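Local coordinates for deoxyuridine 5'-triphosphate nucleotidohydrolase (Entamoeba histolytica, PDB 3LQW), which probably hydrolyses dUTP to dUMP and diphosphate with the help of magnesium, supplying the thymidine nucleotide pathway and keeping uracil out of DNA, at residues H76-R81 against L132-I137. Sequence-based numbering, arbitrary orientation. Where two conformers were deposited one is given.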
# COMPACT_ATOMS: atom_id res chain seq x y z
N HIS A 76 10.88 14.84 -8.10
CA HIS A 76 10.56 14.38 -9.43
C HIS A 76 10.65 12.85 -9.57
O HIS A 76 11.56 12.22 -9.05
CB HIS A 76 11.47 15.06 -10.44
CG HIS A 76 11.05 14.88 -11.86
ND1 HIS A 76 9.75 15.06 -12.29
CD2 HIS A 76 11.77 14.54 -12.95
CE1 HIS A 76 9.69 14.82 -13.59
NE2 HIS A 76 10.90 14.49 -14.01
N GLN A 77 9.70 12.28 -10.32
CA GLN A 77 9.64 10.85 -10.61
C GLN A 77 9.43 10.00 -9.35
O GLN A 77 9.79 8.84 -9.30
CB GLN A 77 10.85 10.40 -11.43
CG GLN A 77 10.83 11.03 -12.84
CD GLN A 77 12.11 10.86 -13.60
OE1 GLN A 77 13.18 10.62 -13.03
NE2 GLN A 77 12.02 11.04 -14.90
N CYS A 78 8.80 10.62 -8.35
CA CYS A 78 8.39 9.95 -7.13
C CYS A 78 6.96 10.33 -6.86
O CYS A 78 6.42 11.30 -7.41
CB CYS A 78 9.26 10.38 -5.95
SG CYS A 78 11.02 9.97 -6.11
N TYR A 79 6.33 9.60 -5.93
CA TYR A 79 5.11 10.05 -5.30
C TYR A 79 5.20 9.79 -3.79
O TYR A 79 6.10 9.08 -3.34
CB TYR A 79 3.86 9.42 -5.93
CG TYR A 79 3.54 8.06 -5.41
CD1 TYR A 79 4.28 6.97 -5.81
CD2 TYR A 79 2.50 7.85 -4.52
CE1 TYR A 79 4.00 5.70 -5.35
CE2 TYR A 79 2.22 6.56 -4.04
CZ TYR A 79 2.99 5.49 -4.44
OH TYR A 79 2.68 4.24 -3.98
N GLY A 80 4.29 10.37 -3.03
CA GLY A 80 4.22 10.12 -1.61
C GLY A 80 3.10 9.13 -1.34
O GLY A 80 1.95 9.41 -1.61
N ARG A 81 3.46 8.00 -0.78
CA ARG A 81 2.48 7.00 -0.37
C ARG A 81 2.21 7.15 1.10
O ARG A 81 3.12 7.16 1.92
CB ARG A 81 2.98 5.59 -0.63
CG ARG A 81 1.89 4.52 -0.35
CD ARG A 81 2.33 3.13 -0.64
NE ARG A 81 3.33 2.63 0.32
CZ ARG A 81 3.02 2.01 1.46
NH1 ARG A 81 1.75 1.93 1.87
NH2 ARG A 81 3.96 1.45 2.19
N LEU A 132 4.57 8.97 5.46
CA LEU A 132 4.66 9.27 4.03
C LEU A 132 5.95 8.64 3.53
O LEU A 132 7.02 8.96 4.03
CB LEU A 132 4.67 10.81 3.80
CG LEU A 132 4.60 11.29 2.36
CD1 LEU A 132 3.28 11.04 1.83
CD2 LEU A 132 4.97 12.80 2.31
N ILE A 133 5.84 7.81 2.50
CA ILE A 133 7.01 7.17 1.92
C ILE A 133 7.20 7.74 0.52
O ILE A 133 6.27 7.83 -0.27
CB ILE A 133 6.89 5.65 1.82
CG1 ILE A 133 6.73 5.04 3.20
CG2 ILE A 133 8.09 5.09 1.07
CD1 ILE A 133 6.24 3.63 3.17
N ILE A 134 8.43 8.16 0.23
CA ILE A 134 8.73 8.75 -1.08
C ILE A 134 9.21 7.64 -2.02
O ILE A 134 10.35 7.19 -2.00
CB ILE A 134 9.74 9.90 -0.99
CG1 ILE A 134 9.30 10.91 0.08
CG2 ILE A 134 9.92 10.53 -2.36
CD1 ILE A 134 7.91 11.50 -0.07
N GLU A 135 8.24 7.11 -2.78
CA GLU A 135 8.39 5.93 -3.63
C GLU A 135 8.82 6.34 -5.04
O GLU A 135 8.25 7.27 -5.61
CB GLU A 135 7.03 5.22 -3.78
CG GLU A 135 6.22 4.82 -2.54
CD GLU A 135 6.49 3.42 -2.00
OE1 GLU A 135 7.19 2.64 -2.69
OE2 GLU A 135 5.95 3.13 -0.89
N ARG A 136 9.77 5.60 -5.62
CA ARG A 136 10.15 5.83 -7.02
C ARG A 136 9.21 5.12 -7.96
O ARG A 136 8.91 3.95 -7.77
CB ARG A 136 11.59 5.34 -7.25
CG ARG A 136 12.61 6.01 -6.36
CD ARG A 136 14.02 5.92 -6.97
NE ARG A 136 15.03 6.54 -6.08
CZ ARG A 136 15.20 7.85 -5.93
NH1 ARG A 136 14.49 8.72 -6.60
NH2 ARG A 136 16.09 8.29 -5.06
N ILE A 137 8.77 5.84 -8.98
CA ILE A 137 7.77 5.34 -9.91
C ILE A 137 8.16 5.65 -11.36
O ILE A 137 9.05 6.46 -11.63
CB ILE A 137 6.35 5.88 -9.62
CG1 ILE A 137 6.32 7.41 -9.58
CG2 ILE A 137 5.83 5.30 -8.31
CD1 ILE A 137 4.91 8.00 -9.71
O HOH W 1 12.65 8.42 -8.92
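The Y79 ring meets I137 at its edge, where CG2 lies near the ring plane, 3.4 Å from CD1. The E135 side chain lies alongside the ring, pointing the same way, with CB set obliquely to it, 3.4 Å from CE1; ring and carboxylate planes are only 22° apart. The R81 guanidinium receives E135 OE2 at its edge: NE donates a salt-bridging hydrogen bond of 2.9 Å, OE2 lying almost in the guanidinium plane, whereas the donor stands above the carboxylate plane. A bend at chi3 (70°) in the long R81 chain turns NE to this oxygen, and I133 CD1 lies obliquely to the group, 3.3 Å from NH2. Tyrosine suits its place by pairing an apolar flank with a polar tip: its OH hydrogen-bonds E135 OE2 and R81 NH2 of the third subunit, while the Y79 OH of the second subunit serves this chain's E135 and R81 in the same way. This cyclic network joins the three subunits of the dUTPase trimer, each built largely of beta strands; here the E135 carboxylates of the three chains approach one another, and R81 probably offsets part of their like charge. Underneath, strands 78-83 and 128-136 are antiparallel neighbours. Y79 with E135 and R81 with I133 form hydrogen-bonded pairs, each with two backbone bonds, and I137 N extends the ladder to Q77 O at 3.2 Å. On the other face, small C78 sets CB 3.7 Å from I134 CG2. Two residues on, G80, with no side chain, lets L132 CD1 pack directly on its CA, at 3.7 Å. Near the solvent-accessible end, a water bridges Q77 O to R136 NH1, which also forms a salt bridge with E24.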